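Local coordinates for protein transferrin (Manduca sexta, PDB 6WB6) that transports iron in the insect, binding a single ferric ion per molecule together with a carbonate anion, at residues Ala51-Val56 with Gln274-His279; Lys228-Pro233 with Glu244-Phe249; Phe425-Gly430 with Val630-Ala635; Leu492-Ser497 with Val517-Lys522. One frame throughout, in Å; residues are numbered along the deposited sequence.

Interaction 1: Ala51-Val56 with Gln274-His279; sequences ADFVPV and QGLIGH
Asp52 OD1 accepts a hydrogen bond of 2.8 Å from His279 NE2, nearly straight at 163°. The carboxylate oxygen offers its anti lone pair and lies in the plane of the imidazole, while the carboxylate itself is turned steeply against that ring. His279 CG sits between its own backbone N and carbonyl carbon (chi1 56°), and the two side chains run side by side in the same direction. Ala51 O comes to the ring edge, 3.3 Å from His279 CD2. The second oxygen, Asp52 OD2, pairs with Lys6 NZ.

From here strands 53-56 and 275-279 run antiparallel. Val54 and Ile277 exchange two backbone bonds, and the return one, Ile277 N to Val54 O, is almost linear (176°). Val56 and Gly275 form the next hydrogen-bonded pair. Strand 53-56 lies at one end of an antiparallel run of four strands in the first transferrin-like lobe, with 275-279 between it and 72-79; Phe53 also bonds through its backbone to Lys6 and Cys8 of strand 5-10.

On one face Ile277 CG2 is squeezed between two valines, 3.4 Å from Val54 CG1 and equally near Val56 CG1, tighter than usual carbon packing; Leu43 of helix 39-47 covers them. On the other face Leu276 splits its branches: CD1 meets Phe53 CD2 obliquely at 4.1 Å, and CD2 comes within 4.0 Å of Pro55 CB. At the far end Gln274 NE2 bonds to OD1 of Asp57, predicted as an iron ligand though the protein ligands seen here are Tyr90 and Tyr204.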
loop_
_atom_site.group_PDB
_atom_site.type_symbol
_atom_site.label_atom_id
_atom_site.label_comp_id
_atom_site.label_asym_id
_atom_site.label_seq_id
_atom_site.Cartn_x
_atom_site.Cartn_y
_atom_site.Cartn_z
ATOM N N ALA A 51 19.507 0.120 -20.075
ATOM C CA ALA A 51 19.694 1.438 -19.505
ATOM C C ALA A 51 21.045 1.393 -18.846
ATOM O O ALA A 51 21.623 0.316 -18.668
ATOM C CB ALA A 51 18.583 1.804 -18.516
ATOM N N ASP A 52 21.561 2.563 -18.493
ATOM C CA ASP A 52 22.874 2.640 -17.883
ATOM C C ASP A 52 22.821 3.018 -16.416
ATOM O O ASP A 52 23.715 2.623 -15.670
ATOM C CB ASP A 52 23.756 3.646 -18.636
ATOM C CG ASP A 52 23.939 3.258 -20.108
ATOM O OD1 ASP A 52 24.344 2.109 -20.362
ATOM O OD2 ASP A 52 23.669 4.087 -20.988
ATOM N N PHE A 53 21.785 3.737 -15.979
ATOM C CA PHE A 53 21.678 4.111 -14.577
ATOM C C PHE A 53 20.253 4.524 -14.257
ATOM O O PHE A 53 19.429 4.795 -15.143
ATOM C CB PHE A 53 22.640 5.245 -14.222
ATOM C CG PHE A 53 22.270 6.579 -14.849
ATOM C CD1 PHE A 53 22.210 6.727 -16.228
ATOM C CD2 PHE A 53 22.008 7.691 -14.038
ATOM C CE1 PHE A 53 21.886 7.971 -16.809
ATOM C CE2 PHE A 53 21.691 8.929 -14.578
ATOM C CZ PHE A 53 21.618 9.091 -15.954
ATOM N N VAL A 54 19.995 4.606 -12.957
ATOM C CA VAL A 54 18.674 4.905 -12.434
ATOM C C VAL A 54 18.821 5.400 -10.998
ATOM O O VAL A 54 19.713 4.945 -10.272
ATOM C CB VAL A 54 17.772 3.663 -12.521
ATOM C CG1 VAL A 54 18.315 2.556 -11.596
ATOM C CG2 VAL A 54 16.342 4.028 -12.207
ATOM N N PRO A 55 17.996 6.345 -10.563
ATOM C CA PRO A 55 18.003 6.744 -9.153
ATOM C C PRO A 55 17.431 5.650 -8.255
ATOM O O PRO A 55 16.480 4.956 -8.614
ATOM C CB PRO A 55 17.115 7.996 -9.147
ATOM C CG PRO A 55 16.205 7.785 -10.327
ATOM C CD PRO A 55 17.079 7.180 -11.360
ATOM N N VAL A 56 18.005 5.519 -7.068
ATOM C CA VAL A 56 17.655 4.446 -6.147
ATOM C C VAL A 56 17.614 4.995 -4.726
ATOM O O VAL A 56 18.476 5.787 -4.331
ATOM C CB VAL A 56 18.668 3.282 -6.226
ATOM C CG1 VAL A 56 18.438 2.393 -7.467
ATOM C CG2 VAL A 56 20.069 3.832 -6.206
ATOM N N GLN A 274 20.282 8.354 -0.559
ATOM C CA GLN A 274 19.879 7.902 -1.871
ATOM C C GLN A 274 20.924 8.326 -2.891
ATOM O O GLN A 274 21.834 9.119 -2.602
ATOM C CB GLN A 274 18.543 8.500 -2.282
ATOM C CG GLN A 274 17.489 8.529 -1.234
ATOM C CD GLN A 274 16.649 9.753 -1.396
ATOM O OE1 GLN A 274 17.166 10.861 -1.401
ATOM N NE2 GLN A 274 15.351 9.562 -1.579
ATOM N N GLY A 275 20.772 7.817 -4.111
ATOM C CA GLY A 275 21.653 8.230 -5.187
ATOM C C GLY A 275 21.347 7.552 -6.506
ATOM O O GLY A 275 20.187 7.267 -6.809
ATOM N N LEU A 276 22.379 7.306 -7.304
ATOM C CA LEU A 276 22.233 6.693 -8.617
ATOM C C LEU A 276 22.997 5.382 -8.633
ATOM O O LEU A 276 24.104 5.292 -8.092
ATOM C CB LEU A 276 22.766 7.582 -9.741
ATOM C CG LEU A 276 22.259 9.017 -9.808
ATOM C CD1 LEU A 276 23.159 9.830 -10.755
ATOM C CD2 LEU A 276 20.801 8.995 -10.255
ATOM N N ILE A 277 22.398 4.384 -9.257
ATOM C CA ILE A 277 23.001 3.076 -9.437
ATOM C C ILE A 277 23.140 2.844 -10.940
ATOM O O ILE A 277 22.290 3.278 -11.723
ATOM C CB ILE A 277 22.135 1.996 -8.744
ATOM C CG1 ILE A 277 22.968 0.765 -8.343
ATOM C CG2 ILE A 277 20.958 1.636 -9.623
ATOM C CD1 ILE A 277 22.144 -0.378 -7.695
ATOM N N GLY A 278 24.225 2.196 -11.348
ATOM C CA GLY A 278 24.387 1.824 -12.739
ATOM C C GLY A 278 25.159 0.529 -12.870
ATOM O O GLY A 278 25.724 0.011 -11.903
ATOM N N HIS A 279 25.167 -0.009 -14.089
ATOM C CA HIS A 279 25.940 -1.211 -14.306
ATOM C C HIS A 279 27.423 -0.882 -14.318
ATOM O O HIS A 279 27.839 0.269 -14.457
ATOM C CB HIS A 279 25.538 -1.905 -15.596
ATOM C CG HIS A 279 25.633 -1.042 -16.811
ATOM N ND1 HIS A 279 26.831 -0.710 -17.396
ATOM C CD2 HIS A 279 24.671 -0.454 -17.556
ATOM C CE1 HIS A 279 26.604 0.060 -18.447
ATOM N NE2 HIS A 279 25.301 0.230 -18.566
#

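Interaction 2: Lys228-Pro233 with Glu244-Phe249; sequences KFFGLP and ENPEEF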
loop_
_atom_site.group_PDB
_atom_site.type_symbol
_atom_site.label_atom_id
_atom_site.label_comp_id
_atom_site.label_asym_id
_atom_site.label_seq_id
_atom_site.Cartn_x
_atom_site.Cartn_y
_atom_site.Cartn_z
ATOM N N LYS A 228 20.588 20.022 17.064
ATOM C CA LYS A 228 19.832 21.268 17.004
ATOM C C LYS A 228 18.968 21.469 18.238
ATOM O O LYS A 228 18.740 22.609 18.655
ATOM C CB LYS A 228 18.955 21.295 15.762
ATOM C CG LYS A 228 19.745 21.227 14.513
ATOM C CD LYS A 228 18.872 21.389 13.292
ATOM C CE LYS A 228 19.751 21.479 12.094
ATOM N NZ LYS A 228 18.956 21.334 10.860
ATOM N N PHE A 229 18.485 20.381 18.828
ATOM C CA PHE A 229 17.690 20.490 20.041
ATOM C C PHE A 229 18.470 21.239 21.104
ATOM O O PHE A 229 17.889 21.974 21.893
ATOM C CB PHE A 229 17.296 19.088 20.530
ATOM C CG PHE A 229 16.377 19.073 21.743
ATOM C CD1 PHE A 229 15.028 19.351 21.617
ATOM C CD2 PHE A 229 16.862 18.723 22.984
ATOM C CE1 PHE A 229 14.194 19.308 22.728
ATOM C CE2 PHE A 229 16.044 18.686 24.093
ATOM C CZ PHE A 229 14.714 18.978 23.966
ATOM N N PHE A 230 19.790 21.081 21.108
ATOM C CA PHE A 230 20.667 21.728 22.065
ATOM C C PHE A 230 21.376 22.935 21.479
ATOM O O PHE A 230 22.426 23.334 21.987
ATOM C CB PHE A 230 21.675 20.713 22.581
ATOM C CG PHE A 230 21.034 19.541 23.284
ATOM C CD1 PHE A 230 20.369 19.716 24.481
ATOM C CD2 PHE A 230 21.086 18.273 22.740
ATOM C CE1 PHE A 230 19.797 18.649 25.112
ATOM C CE2 PHE A 230 20.517 17.217 23.367
ATOM C CZ PHE A 230 19.867 17.397 24.554
ATOM N N GLY A 231 20.850 23.488 20.392
ATOM C CA GLY A 231 21.438 24.672 19.789
ATOM C C GLY A 231 22.797 24.441 19.177
ATOM O O GLY A 231 23.514 25.405 18.874
ATOM N N LEU A 232 23.171 23.192 18.979
ATOM C CA LEU A 232 24.521 22.938 18.515
ATOM C C LEU A 232 24.602 23.039 16.999
ATOM O O LEU A 232 23.602 22.841 16.302
ATOM C CB LEU A 232 24.982 21.568 18.968
ATOM C CG LEU A 232 25.181 21.491 20.479
ATOM C CD1 LEU A 232 25.393 20.049 20.891
ATOM C CD2 LEU A 232 26.366 22.319 20.890
ATOM N N PRO A 233 25.778 23.366 16.468
ATOM C CA PRO A 233 25.934 23.413 15.015
ATOM C C PRO A 233 25.974 22.019 14.432
ATOM O O PRO A 233 26.403 21.062 15.078
ATOM C CB PRO A 233 27.278 24.115 14.831
ATOM C CG PRO A 233 28.050 23.703 16.012
ATOM C CD PRO A 233 27.060 23.629 17.147
ATOM N N GLU A 244 17.738 24.170 25.956
ATOM C CA GLU A 244 18.128 22.833 26.374
ATOM C C GLU A 244 19.633 22.767 26.539
ATOM O O GLU A 244 20.379 23.320 25.726
ATOM C CB GLU A 244 17.662 21.817 25.337
ATOM C CG GLU A 244 16.212 21.986 25.021
ATOM C CD GLU A 244 15.318 21.600 26.185
ATOM O OE1 GLU A 244 15.829 20.988 27.142
ATOM O OE2 GLU A 244 14.104 21.892 26.127
ATOM N N ASN A 245 20.068 22.097 27.603
ATOM C CA ASN A 245 21.474 21.985 27.965
ATOM C C ASN A 245 21.994 20.594 27.619
ATOM O O ASN A 245 21.582 19.616 28.256
ATOM C CB ASN A 245 21.642 22.267 29.466
ATOM C CG ASN A 245 23.087 22.138 29.940
ATOM O OD1 ASN A 245 24.005 22.015 29.129
ATOM N ND2 ASN A 245 23.291 22.163 31.267
ATOM N N PRO A 246 22.915 20.456 26.658
ATOM C CA PRO A 246 23.371 19.111 26.261
ATOM C C PRO A 246 24.119 18.368 27.339
ATOM O O PRO A 246 24.187 17.135 27.283
ATOM C CB PRO A 246 24.305 19.398 25.078
ATOM C CG PRO A 246 24.752 20.810 25.303
ATOM C CD PRO A 246 23.575 21.505 25.868
ATOM N N GLU A 247 24.744 19.086 28.277
ATOM C CA GLU A 247 25.507 18.440 29.338
ATOM C C GLU A 247 24.630 17.546 30.201
ATOM O O GLU A 247 25.137 16.624 30.852
ATOM C CB GLU A 247 26.182 19.502 30.209
ATOM C CG GLU A 247 27.402 20.114 29.556
ATOM C CD GLU A 247 27.966 21.299 30.331
ATOM O OE1 GLU A 247 27.341 21.723 31.328
ATOM O OE2 GLU A 247 29.041 21.796 29.936
ATOM N N GLU A 248 23.335 17.827 30.254
ATOM C CA GLU A 248 22.404 16.992 31.006
ATOM C C GLU A 248 22.048 15.696 30.289
ATOM O O GLU A 248 21.378 14.848 30.883
ATOM C CB GLU A 248 21.127 17.783 31.310
ATOM C CG GLU A 248 21.374 18.981 32.252
ATOM C CD GLU A 248 22.233 18.581 33.438
ATOM O OE1 GLU A 248 21.824 17.636 34.152
ATOM O OE2 GLU A 248 23.329 19.168 33.629
ATOM N N PHE A 249 22.500 15.510 29.053
ATOM C CA PHE A 249 22.118 14.370 28.236
ATOM C C PHE A 249 23.358 13.751 27.629
ATOM O O PHE A 249 24.432 14.347 27.616
ATOM C CB PHE A 249 21.129 14.778 27.138
ATOM C CG PHE A 249 19.873 15.341 27.680
ATOM C CD1 PHE A 249 19.793 16.682 28.015
ATOM C CD2 PHE A 249 18.793 14.519 27.928
ATOM C CE1 PHE A 249 18.657 17.203 28.535
ATOM C CE2 PHE A 249 17.644 15.033 28.463
ATOM C CZ PHE A 249 17.582 16.387 28.786
#
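Phe229 and Phe230 each take a CH-pi contact where the end of helix 223-229 meets the loop leading into strand 249-252 of the first lobe. Glu244 CG stands over one face of the Phe229 ring, 3.7 Å from its centroid, and the carboxylate beyond it lies nearly parallel to that ring, 16° apart. The bend of Glu244 at chi2 (-69°) folds CD back above the phenyl. Pro246 CA sits over one face of the Phe230 ring, 3.8 Å from its centroid, while Phe229 CD2 occupies the opposite face.

The rings of Phe230 and Phe249 meet obliquely, with Phe230 CE1 3.5 Å from Phe249 CD1, and Pro246 CB also packs on Phe230 CG at 3.7 Å.

Polar bonds shape each segment from within. Helix 223-229 ends in a Schellman motif with Gly231, at positive phi, as its C-prime residue, and Phe230 just before it is the first to leave helical geometry. Asn245 OD1 accepts from Glu247 N in an Asx turn.

No hydrogen bond passes directly between the segments. The polar end of Glu244 finds its partner outside them, His213 NE2 bonding to OE2, so the contact is one of carbon surfaces and ring faces.

Interaction 3: Phe425-Gly430 with Val630-Ala635; sequences FHEVYG and VIFNNA
Phe632 brings its CA to within 3.2 Å of Glu427 OE2, and the same oxygen lies near the plane of the phenyl at its edge. Ile631 CG2 covers one face of that ring, and Trp588 meets it from strand 587-590.

Asn633 follows and grips the carboxylate twice. Its backbone N donates to Glu427 OE2 at 2.8 Å, and its amide ND2 to Glu427 OE1 at 2.9 Å. Both oxygens are met on their syn sides, somewhat out of the carboxylate plane. The carboxylate and amide planes stand 78° apart, yet OE1 stays close to the plane of the amide. Glu427 reaches this point extended, CD anti to CA (chi2 -175°).

Ala635, two residues on, lies against Tyr429: its O is at the ring edge, 3.5 Å from Tyr429 CD1, and its CB is 4.2 Å from that same carbon.

Glu427 belongs to strand 422-428, an inner strand of the second lobe's four-stranded antiparallel sheet, and the loop 630-635 leads into edge strand 638-641. Tyr429 OH also approaches Glu427 OE1 at 2.5 Å, too short to be taken at face value. Two N-H donors, one to each oxygen, satisfy the buried carboxylate, consistent with an ionised Glu427.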
loop_
_atom_site.group_PDB
_atom_site.type_symbol
_atom_site.label_atom_id
_atom_site.label_comp_id
_atom_site.label_asym_id
_atom_site.label_seq_id
_atom_site.Cartn_x
_atom_site.Cartn_y
_atom_site.Cartn_z
ATOM N N PHE A 425 -9.647 -9.604 2.049
ATOM C CA PHE A 425 -9.640 -8.222 1.579
ATOM C C PHE A 425 -10.035 -8.236 0.113
ATOM O O PHE A 425 -9.961 -9.274 -0.560
ATOM C CB PHE A 425 -8.284 -7.559 1.774
ATOM C CG PHE A 425 -7.169 -8.226 1.019
ATOM C CD1 PHE A 425 -6.442 -9.252 1.593
ATOM C CD2 PHE A 425 -6.866 -7.839 -0.277
ATOM C CE1 PHE A 425 -5.429 -9.881 0.894
ATOM C CE2 PHE A 425 -5.855 -8.466 -0.972
ATOM C CZ PHE A 425 -5.134 -9.483 -0.388
ATOM N N HIS A 426 -10.483 -7.079 -0.354
ATOM C CA HIS A 426 -11.047 -6.917 -1.681
ATOM C C HIS A 426 -10.538 -5.612 -2.280
ATOM O O HIS A 426 -9.982 -4.753 -1.577
ATOM C CB HIS A 426 -12.571 -6.915 -1.622
ATOM C CG HIS A 426 -13.113 -5.820 -0.768
ATOM N ND1 HIS A 426 -13.536 -6.023 0.528
ATOM C CD2 HIS A 426 -13.265 -4.495 -1.011
ATOM C CE1 HIS A 426 -13.960 -4.878 1.030
ATOM N NE2 HIS A 426 -13.799 -3.935 0.117
ATOM N N GLU A 427 -10.745 -5.477 -3.597
ATOM C CA GLU A 427 -10.408 -4.267 -4.327
ATOM C C GLU A 427 -11.428 -3.176 -4.075
ATOM O O GLU A 427 -12.621 -3.434 -3.892
ATOM C CB GLU A 427 -10.320 -4.542 -5.832
ATOM C CG GLU A 427 -9.069 -5.278 -6.206
ATOM C CD GLU A 427 -8.873 -5.474 -7.699
ATOM O OE1 GLU A 427 -9.815 -5.251 -8.491
ATOM O OE2 GLU A 427 -7.773 -5.895 -8.058
ATOM N N VAL A 428 -10.939 -1.949 -4.017
ATOM C CA VAL A 428 -11.812 -0.790 -4.035
ATOM C C VAL A 428 -11.445 0.063 -5.241
ATOM O O VAL A 428 -10.330 0.007 -5.765
ATOM C CB VAL A 428 -11.738 0.030 -2.730
ATOM C CG1 VAL A 428 -12.338 -0.762 -1.600
ATOM C CG2 VAL A 428 -10.320 0.462 -2.426
ATOM N N TYR A 429 -12.402 0.877 -5.666
ATOM C CA TYR A 429 -12.304 1.563 -6.942
ATOM C C TYR A 429 -12.710 3.024 -6.794
ATOM O O TYR A 429 -13.202 3.461 -5.753
ATOM C CB TYR A 429 -13.167 0.867 -7.983
ATOM C CG TYR A 429 -12.928 -0.606 -8.062
ATOM C CD1 TYR A 429 -11.777 -1.104 -8.639
ATOM C CD2 TYR A 429 -13.853 -1.504 -7.561
ATOM C CE1 TYR A 429 -11.552 -2.457 -8.732
ATOM C CE2 TYR A 429 -13.631 -2.877 -7.651
ATOM C CZ TYR A 429 -12.479 -3.336 -8.237
ATOM O OH TYR A 429 -12.209 -4.673 -8.338
ATOM N N GLY A 430 -12.470 3.785 -7.856
ATOM C CA GLY A 430 -12.853 5.184 -7.878
ATOM C C GLY A 430 -12.002 6.076 -7.001
ATOM O O GLY A 430 -11.114 5.612 -6.270
ATOM N N VAL A 630 -3.192 -7.973 -14.052
ATOM C CA VAL A 630 -2.398 -9.047 -13.482
ATOM C C VAL A 630 -2.439 -8.917 -11.962
ATOM O O VAL A 630 -2.010 -7.897 -11.410
ATOM C CB VAL A 630 -0.962 -9.004 -14.006
ATOM C CG1 VAL A 630 -0.235 -10.240 -13.567
ATOM C CG2 VAL A 630 -0.950 -8.884 -15.536
ATOM N N ILE A 631 -2.944 -9.956 -11.287
ATOM C CA ILE A 631 -3.117 -10.002 -9.826
ATOM C C ILE A 631 -4.177 -9.009 -9.379
ATOM O O ILE A 631 -5.145 -9.385 -8.716
ATOM C CB ILE A 631 -1.807 -9.746 -9.057
ATOM C CG1 ILE A 631 -0.787 -10.830 -9.402
ATOM C CG2 ILE A 631 -2.084 -9.780 -7.548
ATOM C CD1 ILE A 631 0.515 -10.751 -8.697
ATOM N N PHE A 632 -3.992 -7.737 -9.707
ATOM C CA PHE A 632 -4.977 -6.709 -9.404
ATOM C C PHE A 632 -5.530 -6.168 -10.707
ATOM O O PHE A 632 -4.839 -6.147 -11.728
ATOM C CB PHE A 632 -4.373 -5.554 -8.561
ATOM C CG PHE A 632 -3.608 -6.029 -7.318
ATOM C CD1 PHE A 632 -4.284 -6.432 -6.184
ATOM C CD2 PHE A 632 -2.234 -6.075 -7.318
ATOM C CE1 PHE A 632 -3.612 -6.897 -5.075
ATOM C CE2 PHE A 632 -1.539 -6.520 -6.210
ATOM C CZ PHE A 632 -2.233 -6.930 -5.073
ATOM N N ASN A 633 -6.772 -5.707 -10.670
ATOM C CA ASN A 633 -7.279 -4.994 -11.829
ATOM C C ASN A 633 -6.642 -3.620 -11.899
ATOM O O ASN A 633 -6.448 -2.962 -10.873
ATOM C CB ASN A 633 -8.787 -4.873 -11.770
ATOM C CG ASN A 633 -9.454 -6.198 -11.988
ATOM O OD1 ASN A 633 -9.314 -6.776 -13.055
ATOM N ND2 ASN A 633 -10.141 -6.710 -10.965
ATOM N N ASN A 634 -6.297 -3.199 -13.115
ATOM C CA ASN A 634 -5.729 -1.864 -13.313
ATOM C C ASN A 634 -6.619 -0.780 -12.722
ATOM O O ASN A 634 -6.125 0.279 -12.345
ATOM C CB ASN A 634 -5.502 -1.585 -14.809
ATOM C CG ASN A 634 -4.335 -2.375 -15.405
ATOM O OD1 ASN A 634 -4.034 -3.511 -14.993
ATOM N ND2 ASN A 634 -3.682 -1.782 -16.406
ATOM N N ALA A 635 -7.924 -1.025 -12.614
ATOM C CA ALA A 635 -8.830 -0.031 -12.050
ATOM C C ALA A 635 -8.765 0.049 -10.529
ATOM O O ALA A 635 -9.302 1.001 -9.947
ATOM C CB ALA A 635 -10.274 -0.329 -12.459
#

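Interaction 4: Leu492-Ser497 with Val517-Lys522; sequences LGEFFS and VSKLKK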
loop_
_atom_site.group_PDB
_atom_site.type_symbol
_atom_site.label_atom_id
_atom_site.label_comp_id
_atom_site.label_asym_id
_atom_site.label_seq_id
_atom_site.Cartn_x
_atom_site.Cartn_y
_atom_site.Cartn_z
ATOM N N LEU A 492 -39.336 -12.856 -11.702
ATOM C CA LEU A 492 -38.869 -11.498 -11.954
ATOM C C LEU A 492 -39.674 -10.890 -13.080
ATOM O O LEU A 492 -40.203 -9.776 -12.959
ATOM C CB LEU A 492 -37.380 -11.478 -12.304
ATOM C CG LEU A 492 -36.852 -10.085 -12.699
ATOM C CD1 LEU A 492 -36.941 -9.127 -11.513
ATOM C CD2 LEU A 492 -35.429 -10.144 -13.244
ATOM N N GLY A 493 -39.801 -11.641 -14.179
ATOM C CA GLY A 493 -40.577 -11.166 -15.310
ATOM C C GLY A 493 -42.000 -10.842 -14.916
ATOM O O GLY A 493 -42.575 -9.858 -15.385
ATOM N N GLU A 494 -42.574 -11.642 -14.011
ATOM C CA GLU A 494 -43.940 -11.386 -13.586
ATOM C C GLU A 494 -44.035 -10.174 -12.666
ATOM O O GLU A 494 -45.096 -9.553 -12.600
ATOM C CB GLU A 494 -44.530 -12.625 -12.906
ATOM C CG GLU A 494 -44.525 -13.892 -13.779
ATOM C CD GLU A 494 -45.432 -13.809 -15.017
ATOM O OE1 GLU A 494 -46.093 -12.768 -15.215
ATOM O OE2 GLU A 494 -45.483 -14.797 -15.794
ATOM N N PHE A 495 -42.962 -9.802 -11.966
ATOM C CA PHE A 495 -43.012 -8.544 -11.221
ATOM C C PHE A 495 -42.970 -7.343 -12.166
ATOM O O PHE A 495 -43.825 -6.454 -12.095
ATOM C CB PHE A 495 -41.874 -8.461 -10.214
ATOM C CG PHE A 495 -41.870 -7.176 -9.438
ATOM C CD1 PHE A 495 -41.292 -6.032 -9.965
ATOM C CD2 PHE A 495 -42.461 -7.105 -8.191
ATOM C CE1 PHE A 495 -41.297 -4.822 -9.251
ATOM C CE2 PHE A 495 -42.457 -5.908 -7.477
ATOM C CZ PHE A 495 -41.871 -4.761 -8.028
ATOM N N PHE A 496 -41.980 -7.292 -13.059
ATOM C CA PHE A 496 -41.937 -6.248 -14.082
ATOM C C PHE A 496 -42.774 -6.699 -15.277
ATOM O O PHE A 496 -42.288 -6.881 -16.392
ATOM C CB PHE A 496 -40.497 -5.946 -14.480
ATOM C CG PHE A 496 -39.687 -5.364 -13.368
ATOM C CD1 PHE A 496 -39.864 -4.046 -12.986
ATOM C CD2 PHE A 496 -38.760 -6.128 -12.700
ATOM C CE1 PHE A 496 -39.130 -3.497 -11.964
ATOM C CE2 PHE A 496 -38.021 -5.578 -11.669
ATOM C CZ PHE A 496 -38.215 -4.255 -11.306
ATOM N N SER A 497 -44.071 -6.859 -15.006
ATOM C CA SER A 497 -45.004 -7.455 -15.956
ATOM C C SER A 497 -45.158 -6.635 -17.232
ATOM O O SER A 497 -45.687 -7.157 -18.217
ATOM C CB SER A 497 -46.376 -7.642 -15.291
ATOM O OG SER A 497 -46.947 -6.399 -14.917
ATOM N N VAL A 517 -39.058 -17.293 -19.771
ATOM C CA VAL A 517 -38.373 -16.042 -19.452
ATOM C C VAL A 517 -38.469 -15.033 -20.601
ATOM O O VAL A 517 -37.692 -14.076 -20.646
ATOM C CB VAL A 517 -36.912 -16.303 -19.051
ATOM C CG1 VAL A 517 -36.869 -17.188 -17.811
ATOM C CG2 VAL A 517 -36.147 -16.959 -20.175
ATOM N N SER A 518 -39.441 -15.221 -21.511
ATOM C CA SER A 518 -39.588 -14.349 -22.678
ATOM C C SER A 518 -39.893 -12.904 -22.300
ATOM O O SER A 518 -39.565 -11.991 -23.065
ATOM C CB SER A 518 -40.699 -14.878 -23.597
ATOM O OG SER A 518 -41.860 -15.255 -22.859
ATOM N N LYS A 519 -40.542 -12.671 -21.152
ATOM C CA LYS A 519 -40.837 -11.300 -20.741
ATOM C C LYS A 519 -39.568 -10.504 -20.448
ATOM O O LYS A 519 -39.575 -9.273 -20.556
ATOM C CB LYS A 519 -41.741 -11.312 -19.506
ATOM C CG LYS A 519 -42.646 -10.083 -19.372
ATOM C CD LYS A 519 -43.874 -10.382 -18.512
ATOM C CE LYS A 519 -44.877 -11.223 -19.294
ATOM N NZ LYS A 519 -45.513 -12.276 -18.465
ATOM N N LEU A 520 -38.483 -11.179 -20.091
ATOM C CA LEU A 520 -37.256 -10.529 -19.656
ATOM C C LEU A 520 -36.352 -10.091 -20.800
ATOM O O LEU A 520 -35.304 -9.491 -20.543
ATOM C CB LEU A 520 -36.518 -11.469 -18.719
ATOM C CG LEU A 520 -37.399 -11.674 -17.486
ATOM C CD1 LEU A 520 -36.969 -12.882 -16.757
ATOM C CD2 LEU A 520 -37.382 -10.447 -16.550
ATOM N N LYS A 521 -36.727 -10.356 -22.046
ATOM C CA LYS A 521 -36.049 -9.767 -23.198
ATOM C C LYS A 521 -37.023 -8.942 -24.015
ATOM O O LYS A 521 -36.683 -8.514 -25.118
ATOM C CB LYS A 521 -35.399 -10.852 -24.070
ATOM N N LYS A 522 -38.231 -8.704 -23.492
ATOM C CA LYS A 522 -39.279 -8.099 -24.302
ATOM C C LYS A 522 -38.947 -6.658 -24.667
ATOM O O LYS A 522 -39.289 -6.204 -25.761
ATOM C CB LYS A 522 -40.619 -8.179 -23.558
ATOM C CG LYS A 522 -41.821 -7.779 -24.412
ATOM C CD LYS A 522 -43.145 -8.350 -23.877
ATOM C CE LYS A 522 -43.767 -7.460 -22.830
ATOM N NZ LYS A 522 -44.288 -6.200 -23.440
HETATM O O HOH W 1 -40.120 -8.721 -17.507
#
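Gly493 receives Leu520 directly on its backbone, where the C-terminal turn of helix 488-495 packs against the 3-10 turn 518-520 in the second transferrin-like lobe. Leu520 CD2 lies 3.5 Å from Gly493 CA, and the lack of a side chain there lets the two backbones come close, with Gly493 CA and Lys519 CA 5.4 Å apart. The same methyl touches Leu492 CD2 at 3.9 Å, the two leucines crossing obliquely.

Lys519 reaches over the helix end. CG lies anti to the backbone N (chi1 -152°), and the chain then bends at chi3 and chi4. Its CD passes 3.4 Å from Gly493 O, and its NZ forms a salt bridge with Glu494 OE1 that is long and weak as a hydrogen bond, 3.3 Å. The other carboxylate oxygen, Glu494 OE2, pairs with Lys490 NZ one turn back along the helix, so this glutamate is shared between two lysines. A water lies between the backbones, 3.1 Å from Phe496 O, with a weaker link to Lys519 O.

Further out, Val489 adds to the apolar bed of Leu520, and helix 467-479 backs Leu492 through Leu474 and Leu477. Backbone bonds from Lys519 to Ser500 and from Leu520 to Leu502 fix the 3-10 turn beside strand 499-501, and the disulfide Cys501-Cys524 links the same region. On the helix side, the chain leaves through an inverse gamma turn centred on Phe496, whose ring has Phe495 CD1 3.5 Å above its plane, over the ring centre.

The four contacts fall two to a lobe. Interaction 1 closes a long excursion of the first lobe that contains interaction 2, and interaction 3 likewise encloses interaction 4 in the second lobe. Within each lobe the long-range contact involves a four-stranded antiparallel sheet with strand order 1-3-2-4, while the short-range one packs a helix end near the seven-stranded mixed sheet. The centres of interactions 1 and 2 are 38 Å apart. Those of interactions 3 and 4 are 34 Å apart. Interactions 2 and 4, with centres 81 Å apart, lie on opposite sides of the chain's centre. This matches the duplicated, two-lobed transferrin architecture, although the iron bound here sits in the first lobe.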